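PDB 4LXR: protein toll from Drosophila melanogaster, which serves as the receptor for cleaved Spätzle, switching on the Toll pathway in dorsal-ventral patterning of the embryo and in antifungal immunity. Local coordinates for residues S1-D5 and L67-E71; L54-Y60 and C80-G84; L233-A239 and P258-H264. All coordinates share one frame; numbering follows the deposited sequence.

Contact 1: S1-D5 and L67-E71; sequences SFGRD and LRIGE
The Phe2 ring overlaps the CD2 methyl of Leu67 obliquely, Phe2 CE1 lying 3.4 Å from Leu67 CD2. This is packing within the N-terminal cap of the leucine-rich-repeat ectodomain: the chain start meets the turn that leads into strand 70-72. Phe2 CG stands anti to the backbone N (chi1 -166°), which swings the ring inward from the entry to helix 4-12 and sets CD1 3.6 Å from Leu67 O. Side chains of strands 24-29 and 38-43 pack against the pair: Tyr25 meets the Phe2 ring edge-to-face, and Ile27 and Ile42 touch both side chains. Ile69 turns its own side chain away from the first residues, onto Ile42. Phe2 N is 3.2 Å from Arg68 O, yet the angle is too poor for a hydrogen bond. No hydrogen bond joins the two segments; apolar packing and van der Waals contact with the backbone connect them. The terminal amine, Ser1 N, sits 4.3 Å from Arg68 NH2, and the two positive groups probably repel mildly where both residues are exposed. The methylene of Ser1 rests on the backbone, its CB 3.3 Å from Ile69 O.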
loop_
_atom_site.group_PDB
_atom_site.type_symbol
_atom_site.label_atom_id
_atom_site.label_comp_id
_atom_site.label_asym_id
_atom_site.label_seq_id
_atom_site.Cartn_x
_atom_site.Cartn_y
_atom_site.Cartn_z
ATOM N N SER A 1 15.480 47.273 0.539
ATOM C CA SER A 1 16.419 46.193 0.266
ATOM C C SER A 1 16.087 45.504 -1.056
ATOM O O SER A 1 15.598 46.142 -1.986
ATOM C CB SER A 1 16.421 45.178 1.411
ATOM O OG SER A 1 15.147 44.577 1.552
ATOM N N PHE A 2 16.349 44.202 -1.141
ATOM C CA PHE A 2 16.138 43.479 -2.389
ATOM C C PHE A 2 14.753 42.863 -2.462
ATOM O O PHE A 2 14.345 42.112 -1.577
ATOM C CB PHE A 2 17.197 42.397 -2.608
ATOM C CG PHE A 2 17.222 41.865 -4.011
ATOM C CD1 PHE A 2 18.009 42.471 -4.979
ATOM C CD2 PHE A 2 16.446 40.773 -4.370
ATOM C CE1 PHE A 2 18.016 41.995 -6.282
ATOM C CE2 PHE A 2 16.450 40.292 -5.671
ATOM C CZ PHE A 2 17.236 40.899 -6.626
ATOM N N GLY A 3 14.044 43.188 -3.538
ATOM C CA GLY A 3 12.703 42.693 -3.774
ATOM C C GLY A 3 12.375 42.745 -5.254
ATOM O O GLY A 3 13.274 42.877 -6.086
ATOM N N ARG A 4 11.089 42.648 -5.580
ATOM C CA ARG A 4 10.647 42.599 -6.972
ATOM C C ARG A 4 11.240 43.726 -7.820
ATOM O O ARG A 4 11.717 43.491 -8.934
ATOM C CB ARG A 4 9.115 42.611 -7.057
ATOM C CG ARG A 4 8.444 41.287 -6.688
ATOM C CD ARG A 4 6.925 41.372 -6.825
ATOM N NE ARG A 4 6.275 40.071 -6.669
ATOM C CZ ARG A 4 4.960 39.873 -6.743
ATOM N NH1 ARG A 4 4.142 40.895 -6.968
ATOM N NH2 ARG A 4 4.456 38.655 -6.590
ATOM N N ASP A 5 11.232 44.941 -7.278
ATOM C CA ASP A 5 11.742 46.103 -8.001
ATOM C C ASP A 5 13.224 45.967 -8.358
ATOM O O ASP A 5 13.607 46.153 -9.514
ATOM C CB ASP A 5 11.497 47.392 -7.206
ATOM C CG ASP A 5 11.951 48.636 -7.954
ATOM O OD1 ASP A 5 13.122 49.039 -7.786
ATOM O OD2 ASP A 5 11.139 49.211 -8.713
ATOM N N LEU A 67 23.617 44.942 -4.412
ATOM C CA LEU A 67 22.453 44.092 -4.183
ATOM C C LEU A 67 21.554 44.619 -3.065
ATOM O O LEU A 67 20.324 44.568 -3.171
ATOM C CB LEU A 67 22.881 42.668 -3.852
ATOM C CG LEU A 67 22.638 41.596 -4.907
ATOM C CD1 LEU A 67 22.580 40.230 -4.256
ATOM C CD2 LEU A 67 21.365 41.876 -5.663
ATOM N N ARG A 68 22.179 45.125 -2.004
ATOM C CA ARG A 68 21.473 45.569 -0.799
ATOM C C ARG A 68 20.475 44.540 -0.273
ATOM O O ARG A 68 19.288 44.827 -0.141
ATOM C CB ARG A 68 20.794 46.927 -1.016
ATOM C CG ARG A 68 21.761 48.058 -1.342
ATOM C CD ARG A 68 21.078 49.428 -1.302
ATOM N NE ARG A 68 21.188 50.067 0.012
ATOM C CZ ARG A 68 20.172 50.262 0.853
ATOM N NH1 ARG A 68 20.385 50.852 2.025
ATOM N NH2 ARG A 68 18.944 49.877 0.524
ATOM N N ILE A 69 20.949 43.339 0.024
ATOM C CA ILE A 69 20.046 42.291 0.500
ATOM C C ILE A 69 19.333 42.675 1.810
ATOM O O ILE A 69 18.136 42.458 1.947
ATOM C CB ILE A 69 20.763 40.921 0.607
ATOM C CG1 ILE A 69 21.205 40.455 -0.786
ATOM C CG2 ILE A 69 19.867 39.882 1.282
ATOM C CD1 ILE A 69 21.851 39.098 -0.807
ATOM N N GLY A 70 20.056 43.269 2.755
ATOM C CA GLY A 70 19.446 43.695 4.004
ATOM C C GLY A 70 19.549 42.650 5.099
ATOM O O GLY A 70 20.369 41.729 5.016
ATOM N N GLU A 71 18.732 42.780 6.139
ATOM C CA GLU A 71 18.756 41.794 7.212
ATOM C C GLU A 71 18.310 40.409 6.741
ATOM O O GLU A 71 17.293 40.257 6.071
ATOM C CB GLU A 71 17.930 42.237 8.420
ATOM C CG GLU A 71 18.101 41.294 9.619
ATOM C CD GLU A 71 17.560 41.863 10.918
ATOM O OE1 GLU A 71 17.140 43.040 10.927
ATOM O OE2 GLU A 71 17.558 41.128 11.930
#

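Contact 2: L54-Y60 and C80-G84; sequences LTDTTDY and CMLPG
Met81 and Tyr60 make the tight half of this contact, in which a loop with a 3-10 turn packs on a second loop in the N-terminal cap of the leucine-rich-repeat solenoid, beside the disulfide of Cys80 with Cys52. The Tyr60 hydroxyl donates a short hydrogen bond to Met81 O, 2.5 Å from OH; it arrives in the carbonyl plane on a lone pair, at a C=O...donor angle of 137°. Cys80 CB lies at the same ring edge, 3.3 Å from Tyr60 OH, while Leu54 CD2 sits over one face, displaced toward the rim. Leu54 also crosses Met81, with CB 3.8 Å from SD. An extended chi2 (179°) carries Met81 SD to the 55-57 backbone, 3.7 Å from Asp56 N; the bend at chi3 turns only CE, toward Thr57 N. That backbone is itself fixed: Asp59 OD2 takes a nearly straight bond from Thr55 N, and Asp56 OD1 receives Thr58 N in an Asx turn. Helix 88-94 touches both Tyr60 and Pro83. Toward solvent the fit slackens. Thr55 is exposed and points away, near an N-linked sugar. Thr57, partly exposed, meets the inverse gamma turn centred on Pro83 through OG1, 3.5 Å from Leu82 O and 4.0 Å from Pro83 CA.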
loop_
_atom_site.group_PDB
_atom_site.type_symbol
_atom_site.label_atom_id
_atom_site.label_comp_id
_atom_site.label_asym_id
_atom_site.label_seq_id
_atom_site.Cartn_x
_atom_site.Cartn_y
_atom_site.Cartn_z
ATOM N N LEU A 54 33.640 28.465 -9.242
ATOM C CA LEU A 54 34.814 29.324 -9.329
ATOM C C LEU A 54 36.031 28.551 -9.817
ATOM O O LEU A 54 36.141 27.345 -9.585
ATOM C CB LEU A 54 35.125 29.903 -7.944
ATOM C CG LEU A 54 34.455 31.192 -7.467
ATOM C CD1 LEU A 54 32.995 31.262 -7.842
ATOM C CD2 LEU A 54 34.620 31.333 -5.963
ATOM N N THR A 55 36.943 29.245 -10.491
ATOM C CA THR A 55 38.232 28.653 -10.842
ATOM C C THR A 55 39.300 29.361 -10.022
ATOM O O THR A 55 40.378 28.826 -9.777
ATOM C CB THR A 55 38.577 28.809 -12.349
ATOM O OG1 THR A 55 39.311 30.022 -12.555
ATOM C CG2 THR A 55 37.323 28.829 -13.213
ATOM N N ASP A 56 38.963 30.565 -9.576
ATOM C CA ASP A 56 39.932 31.490 -9.015
ATOM C C ASP A 56 39.257 32.469 -8.060
ATOM O O ASP A 56 38.105 32.851 -8.245
ATOM C CB ASP A 56 40.564 32.277 -10.162
ATOM C CG ASP A 56 41.919 32.801 -9.821
ATOM O OD1 ASP A 56 41.994 33.855 -9.159
ATOM O OD2 ASP A 56 42.910 32.160 -10.225
ATOM N N THR A 57 39.987 32.897 -7.050
ATOM C CA THR A 57 39.477 33.859 -6.088
ATOM C C THR A 57 39.103 35.201 -6.753
ATOM O O THR A 57 38.204 35.909 -6.295
ATOM C CB THR A 57 40.494 34.025 -4.923
ATOM O OG1 THR A 57 39.988 33.361 -3.750
ATOM C CG2 THR A 57 40.783 35.471 -4.629
ATOM N N THR A 58 39.770 35.532 -7.855
ATOM C CA THR A 58 39.406 36.728 -8.615
ATOM C C THR A 58 37.990 36.661 -9.224
ATOM O O THR A 58 37.437 37.692 -9.606
ATOM C CB THR A 58 40.427 37.043 -9.734
ATOM O OG1 THR A 58 40.282 36.103 -10.806
ATOM C CG2 THR A 58 41.842 36.978 -9.195
ATOM N N ASP A 59 37.413 35.462 -9.323
ATOM C CA ASP A 59 36.062 35.317 -9.875
ATOM C C ASP A 59 35.002 36.059 -9.050
ATOM O O ASP A 59 33.935 36.395 -9.570
ATOM C CB ASP A 59 35.661 33.843 -10.011
ATOM C CG ASP A 59 36.387 33.134 -11.135
ATOM O OD1 ASP A 59 37.008 33.814 -11.979
ATOM O OD2 ASP A 59 36.321 31.887 -11.178
ATOM N N TYR A 60 35.297 36.327 -7.776
ATOM C CA TYR A 60 34.380 37.095 -6.924
ATOM C C TYR A 60 34.057 38.489 -7.480
ATOM O O TYR A 60 33.133 39.153 -7.017
ATOM C CB TYR A 60 34.906 37.196 -5.486
ATOM C CG TYR A 60 34.715 35.929 -4.683
ATOM C CD1 TYR A 60 33.441 35.437 -4.416
ATOM C CD2 TYR A 60 35.810 35.226 -4.176
ATOM C CE1 TYR A 60 33.262 34.275 -3.684
ATOM C CE2 TYR A 60 35.638 34.072 -3.436
ATOM C CZ TYR A 60 34.360 33.599 -3.192
ATOM O OH TYR A 60 34.184 32.446 -2.463
ATOM N N CYS A 80 32.056 27.487 -2.716
ATOM C CA CYS A 80 32.811 28.730 -2.870
ATOM C C CYS A 80 34.242 28.552 -2.397
ATOM O O CYS A 80 34.530 27.661 -1.597
ATOM C CB CYS A 80 32.122 29.884 -2.119
ATOM S SG CYS A 80 30.388 30.173 -2.702
ATOM N N MET A 81 35.142 29.387 -2.909
ATOM C CA MET A 81 36.531 29.362 -2.460
ATOM C C MET A 81 36.686 30.270 -1.268
ATOM O O MET A 81 36.054 31.332 -1.202
ATOM C CB MET A 81 37.476 29.811 -3.585
ATOM C CG MET A 81 37.356 28.911 -4.797
ATOM S SD MET A 81 38.408 29.380 -6.149
ATOM C CE MET A 81 40.025 29.029 -5.456
ATOM N N LEU A 82 37.510 29.844 -0.314
ATOM C CA LEU A 82 37.894 30.721 0.780
ATOM C C LEU A 82 38.617 31.920 0.184
ATOM O O LEU A 82 39.536 31.769 -0.637
ATOM C CB LEU A 82 38.754 29.980 1.807
ATOM C CG LEU A 82 37.923 28.934 2.557
ATOM C CD1 LEU A 82 38.816 27.964 3.363
ATOM C CD2 LEU A 82 36.889 29.625 3.449
ATOM N N PRO A 83 38.198 33.125 0.591
ATOM C CA PRO A 83 38.585 34.363 -0.091
ATOM C C PRO A 83 39.973 34.893 0.287
ATOM O O PRO A 83 40.114 36.080 0.586
ATOM C CB PRO A 83 37.493 35.339 0.350
ATOM C CG PRO A 83 37.078 34.856 1.675
ATOM C CD PRO A 83 37.193 33.363 1.640
ATOM N N GLY A 84 40.982 34.033 0.263
ATOM C CA GLY A 84 42.343 34.453 0.578
ATOM C C GLY A 84 42.525 35.043 1.977
ATOM O O GLY A 84 42.025 34.512 2.969
#

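Contact 3: L233-A239 and P258-H264; sequences LPHDVFA and PQGLFDH
Phe238 and Phe262 lie side by side and point the same way, Phe238 CE2 reaching Phe262 CE1 at 4.1 Å. They stand at equivalent positions of LRR 4 and LRR 5, and the pairing is consistent with the phenylalanine spine that stacks successive turns of a leucine-rich-repeat solenoid. Leu261 touches both: CD1 packs on Phe238 CE2, and CG lies over one face of the Phe262 ring, toward its rim. With CG anti to the backbone N (chi1 -172°), the Leu261 branch reaches over to the neighbouring turn, where CD1 lies 3.9 Å from Val237 CG1. Val237 CG1 in turn stands over the centre of the Phe238 ring, 3.4 Å above the plane, while Leu261 O approaches the ring at its edge. At the other end Pro258 packs on the neighbouring turn, CG 3.3 Å from Leu233 O, its ring also resting on His235 CB. An alanine in place of Phe238 would probably open a gap beneath Val237 and leave Phe262 and Leu261 without the ring they pack on.

Consecutive beta turns in both segments position these side chains. Two waters come next. One accepts from Phe238 N at 2.8 Å and lies within hydrogen-bonding distance of both His235 O and Leu261 O; the other donates to Gly260 O at 3.0 Å and meets His235 ND1 in the imidazole plane, at 2.8 Å. Further out, Phe238 O takes a hydrogen bond from Asn265 ND2, and Leu249 packs on Phe238 while Leu268 and Leu287 pack on Phe262. No direct hydrogen bond links the segments. The two repeats therefore adhere here through apolar side chains and two waters, one gathering backbone groups of both turns, the other joining the His235 imidazole to Gly260 O, so that irregular backbones are joined without strand pairing.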
loop_
_atom_site.group_PDB
_atom_site.type_symbol
_atom_site.label_atom_id
_atom_site.label_comp_id
_atom_site.label_asym_id
_atom_site.label_seq_id
_atom_site.Cartn_x
_atom_site.Cartn_y
_atom_site.Cartn_z
ATOM N N LEU A 233 32.575 -0.931 26.168
ATOM C CA LEU A 233 32.596 0.306 26.942
ATOM C C LEU A 233 32.867 -0.045 28.391
ATOM O O LEU A 233 32.308 -1.018 28.902
ATOM C CB LEU A 233 31.258 1.054 26.825
ATOM C CG LEU A 233 31.023 1.931 25.596
ATOM C CD1 LEU A 233 29.646 2.534 25.663
ATOM C CD2 LEU A 233 32.062 3.033 25.470
ATOM N N PRO A 234 33.730 0.738 29.063
ATOM C CA PRO A 234 33.881 0.519 30.508
ATOM C C PRO A 234 32.560 0.846 31.208
ATOM O O PRO A 234 31.827 1.715 30.733
ATOM C CB PRO A 234 34.976 1.524 30.920
ATOM C CG PRO A 234 35.574 2.040 29.632
ATOM C CD PRO A 234 34.489 1.906 28.589
ATOM N N HIS A 235 32.269 0.172 32.315
ATOM C CA HIS A 235 30.995 0.329 33.007
ATOM C C HIS A 235 30.742 1.744 33.540
ATOM O O HIS A 235 29.594 2.134 33.777
ATOM C CB HIS A 235 30.913 -0.666 34.161
ATOM C CG HIS A 235 31.667 -0.239 35.385
ATOM N ND1 HIS A 235 31.123 0.589 36.343
ATOM C CD2 HIS A 235 32.917 -0.540 35.815
ATOM C CE1 HIS A 235 32.007 0.785 37.308
ATOM N NE2 HIS A 235 33.105 0.115 37.009
ATOM N N ASP A 236 31.811 2.503 33.745
ATOM C CA ASP A 236 31.680 3.844 34.293
ATOM C C ASP A 236 31.946 4.957 33.272
ATOM O O ASP A 236 32.174 6.101 33.663
ATOM C CB ASP A 236 32.599 4.010 35.530
ATOM C CG ASP A 236 34.078 3.787 35.211
ATOM O OD1 ASP A 236 34.440 3.641 34.025
ATOM O OD2 ASP A 236 34.893 3.771 36.160
ATOM N N VAL A 237 31.908 4.631 31.976
ATOM C CA VAL A 237 32.217 5.613 30.934
ATOM C C VAL A 237 31.355 6.875 31.001
ATOM O O VAL A 237 31.809 7.963 30.633
ATOM C CB VAL A 237 32.117 5.021 29.498
ATOM C CG1 VAL A 237 30.681 4.581 29.165
ATOM C CG2 VAL A 237 32.619 6.047 28.458
ATOM N N PHE A 238 30.117 6.729 31.475
ATOM C CA PHE A 238 29.161 7.838 31.485
ATOM C C PHE A 238 28.952 8.403 32.899
ATOM O O PHE A 238 28.032 9.186 33.129
ATOM C CB PHE A 238 27.800 7.373 30.921
ATOM C CG PHE A 238 27.855 6.844 29.499
ATOM C CD1 PHE A 238 28.456 7.574 28.487
ATOM C CD2 PHE A 238 27.279 5.620 29.180
ATOM C CE1 PHE A 238 28.481 7.093 27.172
ATOM C CE2 PHE A 238 27.315 5.118 27.874
ATOM C CZ PHE A 238 27.921 5.854 26.872
ATOM N N ALA A 239 29.796 8.003 33.846
ATOM C CA ALA A 239 29.625 8.403 35.244
ATOM C C ALA A 239 29.459 9.902 35.469
ATOM O O ALA A 239 28.730 10.318 36.365
ATOM C CB ALA A 239 30.756 7.875 36.097
ATOM N N PRO A 258 28.453 -3.942 29.827
ATOM C CA PRO A 258 28.662 -4.282 31.239
ATOM C C PRO A 258 27.453 -3.906 32.088
ATOM O O PRO A 258 26.731 -2.967 31.757
ATOM C CB PRO A 258 29.881 -3.447 31.628
ATOM C CG PRO A 258 29.799 -2.245 30.730
ATOM C CD PRO A 258 29.189 -2.731 29.428
ATOM N N GLN A 259 27.225 -4.667 33.154
ATOM C CA GLN A 259 26.179 -4.351 34.110
ATOM C C GLN A 259 26.505 -3.011 34.752
ATOM O O GLN A 259 27.669 -2.732 35.044
ATOM C CB GLN A 259 26.099 -5.433 35.188
ATOM C CG GLN A 259 24.978 -5.211 36.192
ATOM C CD GLN A 259 24.805 -6.381 37.138
ATOM O OE1 GLN A 259 25.522 -7.375 37.043
ATOM N NE2 GLN A 259 23.852 -6.270 38.058
ATOM N N GLY A 260 25.484 -2.187 34.975
ATOM C CA GLY A 260 25.679 -0.907 35.634
ATOM C C GLY A 260 26.111 0.232 34.720
ATOM O O GLY A 260 26.485 1.299 35.201
ATOM N N LEU A 261 26.061 0.010 33.405
ATOM C CA LEU A 261 26.417 1.048 32.426
ATOM C C LEU A 261 25.663 2.377 32.598
ATOM O O LEU A 261 26.195 3.436 32.256
ATOM C CB LEU A 261 26.238 0.530 30.988
ATOM C CG LEU A 261 26.743 1.415 29.835
ATOM C CD1 LEU A 261 28.225 1.685 29.957
ATOM C CD2 LEU A 261 26.422 0.783 28.466
ATOM N N PHE A 262 24.431 2.336 33.109
ATOM C CA PHE A 262 23.666 3.578 33.285
ATOM C C PHE A 262 23.334 3.919 34.730
ATOM O O PHE A 262 22.475 4.760 34.982
ATOM C CB PHE A 262 22.378 3.568 32.453
ATOM C CG PHE A 262 22.600 3.261 31.004
ATOM C CD1 PHE A 262 23.394 4.082 30.225
ATOM C CD2 PHE A 262 22.028 2.145 30.426
ATOM C CE1 PHE A 262 23.617 3.793 28.896
ATOM C CE2 PHE A 262 22.241 1.849 29.097
ATOM C CZ PHE A 262 23.041 2.675 28.328
ATOM N N ASP A 263 24.022 3.282 35.674
ATOM C CA ASP A 263 23.720 3.453 37.093
ATOM C C ASP A 263 23.844 4.887 37.594
ATOM O O ASP A 263 23.155 5.273 38.520
ATOM C CB ASP A 263 24.601 2.536 37.950
ATOM C CG ASP A 263 24.063 1.127 38.035
ATOM O OD1 ASP A 263 23.237 0.745 37.166
ATOM O OD2 ASP A 263 24.474 0.402 38.967
ATOM N N HIS A 264 24.724 5.674 36.987
ATOM C CA HIS A 264 24.890 7.068 37.400
ATOM C C HIS A 264 24.121 8.050 36.525
ATOM O O HIS A 264 24.205 9.265 36.719
ATOM C CB HIS A 264 26.373 7.440 37.439
ATOM C CG HIS A 264 27.152 6.654 38.444
ATOM N ND1 HIS A 264 28.056 5.676 38.086
ATOM C CD2 HIS A 264 27.136 6.677 39.797
ATOM C CE1 HIS A 264 28.577 5.145 39.178
ATOM N NE2 HIS A 264 28.032 5.731 40.229
HETATM O O HOH W 1 28.739 4.557 32.620
HETATM O O HOH W 2 28.820 1.971 36.987
#

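All three contacts lie in the N-terminal half of the Toll ectodomain, but in two different settings. Contacts 1 and 2 belong to the cap, with centres about 24 Å apart and nearest atoms about 11 Å apart; their segments alternate in sequence without touching. Contact 3 follows in series, about 55 Å and 50 Å from contacts 1 and 2, centre to centre, and joins the loops that flank strand 246-248. Contact 1 thus ties the chain start to a turn some 60 residues on, whereas contacts 2 and 3 each join loops about 20 residues apart, one pair within the cap and the other between successive repeats of the solenoid.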